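Local coordinates for zinc-binding protein TroA (Treponema pallidum, PDB 1K0F) that binds zinc with high affinity in the periplasm and delivers it to the membrane permease of the TroABC ABC transporter for import into the cytoplasm, at residues L4-I9 against E47-A52; P36-A41 against E63-E68; L56-H61 against A81-I86. One frame throughout, in Å; residues are numbered along the deposited sequence.

Contact 1: residues L4-I9 against E47-A52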
# COMPACT_ATOMS: atom_id res chain seq x y z
N LEU A 4 19.20 1.84 14.61
CA LEU A 4 18.49 0.87 13.81
C LEU A 4 17.01 1.16 13.71
O LEU A 4 16.29 1.11 14.70
CB LEU A 4 18.66 -0.52 14.41
CG LEU A 4 17.93 -1.61 13.63
CD1 LEU A 4 18.43 -1.62 12.20
CD2 LEU A 4 18.14 -2.96 14.29
N VAL A 5 16.55 1.49 12.50
CA VAL A 5 15.14 1.74 12.28
C VAL A 5 14.63 0.47 11.63
O VAL A 5 15.31 -0.10 10.77
CB VAL A 5 14.91 2.91 11.29
CG1 VAL A 5 13.43 2.97 10.89
CG2 VAL A 5 15.35 4.22 11.93
N VAL A 6 13.46 0.01 12.03
CA VAL A 6 12.92 -1.20 11.43
C VAL A 6 11.48 -0.97 11.05
O VAL A 6 10.66 -0.60 11.89
CB VAL A 6 12.98 -2.41 12.39
CG1 VAL A 6 12.13 -3.56 11.84
CG2 VAL A 6 14.44 -2.88 12.55
N THR A 7 11.18 -1.18 9.78
CA THR A 7 9.83 -0.97 9.29
C THR A 7 9.24 -2.24 8.70
O THR A 7 9.95 -3.19 8.39
CB THR A 7 9.81 0.14 8.21
OG1 THR A 7 10.09 -0.44 6.94
CG2 THR A 7 10.85 1.20 8.52
N THR A 8 7.93 -2.23 8.55
CA THR A 8 7.21 -3.36 8.01
C THR A 8 7.08 -3.24 6.51
O THR A 8 7.95 -3.67 5.77
CB THR A 8 5.83 -3.45 8.65
OG1 THR A 8 5.23 -2.15 8.63
CG2 THR A 8 5.95 -3.90 10.11
N ILE A 9 5.98 -2.66 6.04
CA ILE A 9 5.75 -2.49 4.61
C ILE A 9 6.79 -1.55 3.99
O ILE A 9 7.21 -0.57 4.62
CB ILE A 9 4.35 -1.93 4.35
CG1 ILE A 9 4.19 -0.61 5.12
CG2 ILE A 9 3.31 -2.93 4.82
CD1 ILE A 9 2.93 0.13 4.76
N GLU A 47 14.10 -10.40 15.82
CA GLU A 47 15.40 -10.10 16.40
C GLU A 47 15.87 -8.70 15.97
O GLU A 47 16.25 -7.88 16.81
CB GLU A 47 16.41 -11.16 15.97
CG GLU A 47 17.80 -10.66 15.73
CD GLU A 47 18.77 -11.80 15.58
OE1 GLU A 47 19.98 -11.53 15.43
OE2 GLU A 47 18.31 -12.96 15.61
N TRP A 48 15.85 -8.45 14.66
CA TRP A 48 16.23 -7.15 14.13
C TRP A 48 15.41 -6.18 14.98
O TRP A 48 15.94 -5.22 15.54
CB TRP A 48 15.80 -7.00 12.67
CG TRP A 48 16.62 -7.76 11.68
CD1 TRP A 48 16.46 -9.07 11.31
CD2 TRP A 48 17.73 -7.27 10.92
NE1 TRP A 48 17.39 -9.42 10.37
CE2 TRP A 48 18.18 -8.33 10.10
CE3 TRP A 48 18.38 -6.03 10.84
CZ2 TRP A 48 19.26 -8.19 9.22
CZ3 TRP A 48 19.45 -5.89 9.96
CH2 TRP A 48 19.88 -6.97 9.17
N LEU A 49 14.12 -6.48 15.06
CA LEU A 49 13.17 -5.68 15.83
C LEU A 49 13.73 -5.55 17.22
O LEU A 49 13.85 -4.45 17.75
CB LEU A 49 11.80 -6.37 15.90
CG LEU A 49 10.79 -6.21 14.75
CD1 LEU A 49 9.58 -7.09 15.01
CD2 LEU A 49 10.37 -4.77 14.63
N GLY A 50 14.10 -6.68 17.80
CA GLY A 50 14.64 -6.69 19.14
C GLY A 50 15.71 -5.64 19.39
O GLY A 50 15.82 -5.12 20.49
N ASN A 51 16.49 -5.33 18.36
CA ASN A 51 17.56 -4.35 18.49
C ASN A 51 17.25 -2.98 17.88
O ASN A 51 18.04 -2.04 18.01
CB ASN A 51 18.84 -4.89 17.85
CG ASN A 51 18.98 -6.38 18.00
OD1 ASN A 51 18.90 -6.91 19.11
ND2 ASN A 51 19.18 -7.07 16.89
N ALA A 52 16.10 -2.87 17.23
CA ALA A 52 15.72 -1.61 16.61
C ALA A 52 15.59 -0.50 17.64
O ALA A 52 15.22 -0.74 18.78
CB ALA A 52 14.41 -1.77 15.86
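Leu4 and Val6, two residues apart on strand 4-7, both turn their side chains to the end of helix 43-51 and meet Trp48, Leu49 and Asn51 of its last turn and Ala52 just after it. Leu4 lies against the end of the helix. Its CB sits 3.8 Å from Ala52 CA, and CG, anti to the backbone N (chi1 180°), stays over the same alpha carbon at 3.7 Å. Of the two methyls, CD2 makes the closer approach: it reaches the helix backbone 3.4 Å from Trp48 O and also touches Asn51, whose CB is 4.1 Å away. That carbonyl is already engaged within the helix, accepting from Asn51 N and weakly from Ala52 N, and the methyl packs beside it.

Val6 divides its two branches between different partners. CG1, anti to its own backbone N, meets Leu49 CD2 at 3.5 Å, the two side chains crossing at about a right angle; although the CB of Leu49 points away from the strand, its far methyl comes back to it. CG2 touches Ala52 CB, also at 3.5 Å, and more loosely the CB of Trp48. The Ala52 methyl also lies 3.6 Å from Leu4 O.

The contact is apolar, with polar links to Asp53 and to strand 54-57 beside it: Leu4 N is hydrogen-bonded to Asp53 OD2, and Leu4 and Val6 pair through their backbones with Leu54. Leu49 continues inward onto Ile55, Phe70 and Leu73, while the Trp48 ring makes a cation-pi contact with Lys27. The short segments run at 135° to each other. Helix 43-51 packs on one strand of the parallel sheet and leads directly into its neighbour, strand 54-57, as in alpha/beta folds.

Contact 2: residues P36-A41 against E63-E68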
# COMPACT_ATOMS: atom_id res chain seq x y z
N PRO A 36 1.54 -7.91 3.95
CA PRO A 36 1.63 -7.55 5.36
C PRO A 36 0.55 -8.18 6.23
O PRO A 36 0.80 -8.51 7.40
CB PRO A 36 1.54 -6.02 5.35
CG PRO A 36 1.81 -5.62 3.95
CD PRO A 36 1.35 -6.74 3.09
N HIS A 37 -0.64 -8.35 5.66
CA HIS A 37 -1.77 -8.95 6.36
C HIS A 37 -1.36 -10.27 7.00
O HIS A 37 -1.34 -10.42 8.22
CB HIS A 37 -2.93 -9.23 5.40
CG HIS A 37 -3.36 -8.05 4.59
ND1 HIS A 37 -3.76 -6.86 5.16
CD2 HIS A 37 -3.46 -7.87 3.25
CE1 HIS A 37 -4.10 -6.01 4.21
NE2 HIS A 37 -3.92 -6.59 3.04
N LEU A 38 -1.02 -11.23 6.16
CA LEU A 38 -0.63 -12.55 6.61
C LEU A 38 0.87 -12.70 6.81
O LEU A 38 1.42 -13.77 6.59
CB LEU A 38 -1.14 -13.57 5.60
CG LEU A 38 -2.49 -13.15 5.01
CD1 LEU A 38 -2.51 -13.41 3.51
CD2 LEU A 38 -3.62 -13.91 5.71
N TYR A 39 1.52 -11.62 7.23
CA TYR A 39 2.96 -11.65 7.45
C TYR A 39 3.29 -11.83 8.94
O TYR A 39 2.66 -11.21 9.81
CB TYR A 39 3.62 -10.37 6.91
CG TYR A 39 5.14 -10.39 6.93
CD1 TYR A 39 5.86 -10.79 5.81
CD2 TYR A 39 5.84 -10.06 8.08
CE1 TYR A 39 7.25 -10.86 5.84
CE2 TYR A 39 7.24 -10.13 8.12
CZ TYR A 39 7.93 -10.53 7.00
OH TYR A 39 9.31 -10.64 7.06
N THR A 40 4.29 -12.68 9.22
CA THR A 40 4.75 -12.95 10.59
C THR A 40 6.24 -12.61 10.68
O THR A 40 6.99 -12.87 9.74
CB THR A 40 4.63 -14.45 10.96
OG1 THR A 40 3.71 -15.09 10.08
CG2 THR A 40 4.18 -14.60 12.41
N ALA A 41 6.66 -12.05 11.80
CA ALA A 41 8.07 -11.71 11.99
C ALA A 41 8.83 -12.99 12.28
O ALA A 41 8.69 -13.57 13.35
CB ALA A 41 8.24 -10.73 13.15
N GLU A 63 -1.06 -4.61 9.39
CA GLU A 63 -0.23 -5.75 9.72
C GLU A 63 -0.87 -6.65 10.77
O GLU A 63 -0.22 -7.09 11.72
CB GLU A 63 1.13 -5.24 10.22
CG GLU A 63 1.88 -4.41 9.17
CD GLU A 63 1.74 -2.91 9.37
OE1 GLU A 63 0.75 -2.45 9.99
OE2 GLU A 63 2.64 -2.17 8.90
N THR A 64 -2.15 -6.92 10.58
CA THR A 64 -2.95 -7.76 11.47
C THR A 64 -2.21 -8.74 12.38
O THR A 64 -2.44 -8.76 13.59
CB THR A 64 -3.97 -8.58 10.66
OG1 THR A 64 -3.27 -9.44 9.75
CG2 THR A 64 -4.89 -7.65 9.86
N LYS A 65 -1.31 -9.53 11.80
CA LYS A 65 -0.57 -10.54 12.56
C LYS A 65 0.72 -10.10 13.25
O LYS A 65 1.67 -10.88 13.33
CB LYS A 65 -0.28 -11.73 11.64
CG LYS A 65 -1.44 -12.70 11.50
CD LYS A 65 -1.80 -12.93 10.04
CE LYS A 65 -2.98 -13.87 9.93
NZ LYS A 65 -3.91 -13.69 11.07
N MET A 66 0.77 -8.88 13.77
CA MET A 66 1.98 -8.40 14.43
C MET A 66 1.71 -7.72 15.77
O MET A 66 2.64 -7.36 16.49
CB MET A 66 2.74 -7.44 13.51
CG MET A 66 3.54 -8.13 12.43
SD MET A 66 4.73 -7.04 11.64
CE MET A 66 6.09 -8.15 11.39
N GLY A 67 0.43 -7.55 16.11
CA GLY A 67 0.04 -6.91 17.36
C GLY A 67 0.80 -7.37 18.59
O GLY A 67 1.37 -6.56 19.31
N GLU A 68 0.80 -8.68 18.83
CA GLU A 68 1.51 -9.25 19.98
C GLU A 68 2.96 -8.78 19.96
O GLU A 68 3.41 -8.11 20.89
CB GLU A 68 1.46 -10.78 19.91
CG GLU A 68 1.18 -11.47 21.25
CD GLU A 68 -0.31 -11.66 21.55
OE1 GLU A 68 -0.73 -11.36 22.69
OE2 GLU A 68 -1.05 -12.11 20.65
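Lys65 lays its aliphatic chain across the backbone of residues 37-39. Its CB lies 3.5 Å from Tyr39 O, and CD, after a bend at chi2, comes to 3.6 Å from Leu38 CA; CE passes 4.3 Å from Leu38 CD2. Next to it, Thr64 OG1 stands 2.7 Å from His37 O. Farther along, the Met66 methyl CE touches two partners, 3.8 Å from Ala41 CB and equally far from Tyr39 CD2, approaching the tyrosine at its ring edge, near the ring plane. A bend at chi3 (143°) sets this methyl there.

The loop so covered carries His37, a zinc ligand of this member of the bacterial solute-binding protein 9 family. In this metal-free structure its ring meets those of His102 and His168, and its side chain also touches Asp248, the remaining ligands. Weak bonds from His37 ND1 to Leu62 O and from His37 N to Asp35 OD1 probably help to orient the ring and the backbone respectively.

Just before the histidine in the chain, Pro36 CB packs 4.2 Å from Glu63 CG. The carboxylate of Glu63 turns inward, where OE2 is gripped by two hydrogen bonds, with Thr8 OG1 and Asn58 N.

Contact 3: residues L56-H61 against A81-I86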
# COMPACT_ATOMS: atom_id res chain seq x y z
N LEU A 56 8.73 1.04 12.90
CA LEU A 56 7.70 1.72 12.14
C LEU A 56 6.75 0.76 11.43
O LEU A 56 7.17 -0.18 10.76
CB LEU A 56 8.33 2.65 11.11
CG LEU A 56 8.99 3.93 11.64
CD1 LEU A 56 9.54 4.75 10.48
CD2 LEU A 56 7.98 4.73 12.45
N TYR A 57 5.46 1.02 11.60
CA TYR A 57 4.44 0.21 10.97
C TYR A 57 3.20 1.06 10.69
O TYR A 57 3.02 2.13 11.28
CB TYR A 57 4.10 -1.00 11.84
CG TYR A 57 3.42 -0.71 13.16
CD1 TYR A 57 4.09 -0.07 14.21
CD2 TYR A 57 2.11 -1.15 13.39
CE1 TYR A 57 3.49 0.12 15.43
CE2 TYR A 57 1.49 -0.96 14.63
CZ TYR A 57 2.19 -0.33 15.64
OH TYR A 57 1.56 -0.14 16.85
N ASN A 58 2.37 0.58 9.78
CA ASN A 58 1.16 1.26 9.38
C ASN A 58 0.24 1.69 10.52
O ASN A 58 0.12 2.87 10.87
CB ASN A 58 0.37 0.36 8.44
CG ASN A 58 -0.35 1.11 7.36
OD1 ASN A 58 0.18 2.09 6.82
ND2 ASN A 58 -1.56 0.67 7.04
N GLY A 59 -0.41 0.67 11.09
CA GLY A 59 -1.39 0.88 12.13
C GLY A 59 -2.64 0.54 11.34
O GLY A 59 -2.59 -0.30 10.44
N LEU A 60 -3.75 1.20 11.64
CA LEU A 60 -4.99 0.93 10.92
C LEU A 60 -5.18 -0.57 10.70
O LEU A 60 -5.73 -1.01 9.69
CB LEU A 60 -4.98 1.66 9.58
CG LEU A 60 -4.79 3.18 9.67
CD1 LEU A 60 -5.21 3.80 8.35
CD2 LEU A 60 -5.63 3.75 10.82
N HIS A 61 -4.70 -1.36 11.66
CA HIS A 61 -4.83 -2.81 11.59
C HIS A 61 -4.39 -3.40 10.26
O HIS A 61 -4.99 -4.35 9.76
CB HIS A 61 -6.27 -3.21 11.87
CG HIS A 61 -6.47 -4.69 12.00
ND1 HIS A 61 -5.78 -5.45 12.93
CD2 HIS A 61 -7.27 -5.55 11.33
CE1 HIS A 61 -6.16 -6.71 12.82
NE2 HIS A 61 -7.05 -6.80 11.85
N ALA A 81 2.87 3.43 14.81
CA ALA A 81 1.99 3.03 13.72
C ALA A 81 1.74 4.37 13.05
O ALA A 81 0.81 5.09 13.41
CB ALA A 81 0.70 2.44 14.26
N VAL A 82 2.60 4.70 12.11
CA VAL A 82 2.55 5.97 11.38
C VAL A 82 1.20 6.45 10.90
O VAL A 82 0.84 7.61 11.12
CB VAL A 82 3.50 5.94 10.17
CG1 VAL A 82 4.92 5.68 10.63
CG2 VAL A 82 3.04 4.88 9.19
N SER A 83 0.45 5.58 10.25
CA SER A 83 -0.84 5.98 9.70
C SER A 83 -1.98 6.21 10.69
O SER A 83 -2.94 6.92 10.38
CB SER A 83 -1.24 4.97 8.64
OG SER A 83 -0.09 4.60 7.90
N GLU A 84 -1.89 5.65 11.89
CA GLU A 84 -2.95 5.87 12.85
C GLU A 84 -2.90 7.32 13.31
O GLU A 84 -3.53 7.67 14.31
CB GLU A 84 -2.79 4.94 14.05
CG GLU A 84 -2.61 3.49 13.66
CD GLU A 84 -3.73 2.62 14.15
OE1 GLU A 84 -4.88 2.79 13.69
OE2 GLU A 84 -3.46 1.75 15.01
N THR A 85 -2.14 8.15 12.61
CA THR A 85 -2.08 9.56 12.96
C THR A 85 -3.02 10.27 12.00
O THR A 85 -3.01 11.49 11.90
CB THR A 85 -0.65 10.14 12.81
OG1 THR A 85 -0.25 10.13 11.43
CG2 THR A 85 0.33 9.32 13.62
N ILE A 86 -3.81 9.49 11.28
CA ILE A 86 -4.77 10.04 10.33
C ILE A 86 -6.05 10.32 11.10
O ILE A 86 -6.66 9.39 11.64
CB ILE A 86 -5.04 9.04 9.18
CG1 ILE A 86 -4.03 9.29 8.05
CG2 ILE A 86 -6.44 9.20 8.64
CD1 ILE A 86 -3.45 8.04 7.41
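Asn58 and Ser83 are joined twice, once through the backbone and once through their side chains. Ser83 N donates to Asn58 O over 2.8 Å, lying in the carbonyl plane, and Ser83 OG donates to Asn58 OD1 over 2.7 Å from well above the plane of the amide, 59° out of it. The serine hydroxyl is also hydrogen-bonded to Ser113 OG, and Asn58 ND2 gives a hydrogen bond to Pro101 O, so both ends of the amide are held.

Farther along, Leu60 N makes a weak and doubtful bond to Glu84 OE1, a carboxylate oxygen with a second, long and weak ion pair to Arg91. Within the 81-86 turn, Thr85 OG1 donates to Val82 O, almost in line with the carbonyl.

Apolar contacts fill in beside these bonds. Ala81 CB lies over one face of the Tyr57 ring, 3.6 Å from its centroid in a CH-pi contact. Gly59 CA packs closely against Ala81 CB at 3.4 Å and Glu84 CG at 3.3 Å. Leu56 CD2 touches Val82 CG1 at 3.7 Å, and both side chains also pack on Val117 of helix 107-124.

Tyr57 and Ala81 form a parallel bridge, so the contact joins the C-terminal ends of adjacent strands at the edge of a parallel alpha/beta sheet, where Asn58 lies about 7 Å, side chain to side chain, from the zinc ligand His102.

In the fold
From the N terminus, strand 4-7 first meets the end of helix 43-51, so contact 1 closes a loop containing helix 10-20, strand 25-28 and the segment 36-41. Contact 2 starts within that loop and ends beyond it at 63-68, so contacts 1 and 2 cross. Contact 3 opens with 56-61, before contact 2 has closed, and crosses it in turn; contacts 1 and 3 follow in series, tied by a probable backbone hydrogen bond from Leu56 to Val6. Glu63 lies where all three meet. Between them the contacts join helix 43-51, three strands of the parallel sheet and the loop bearing the zinc ligand His37.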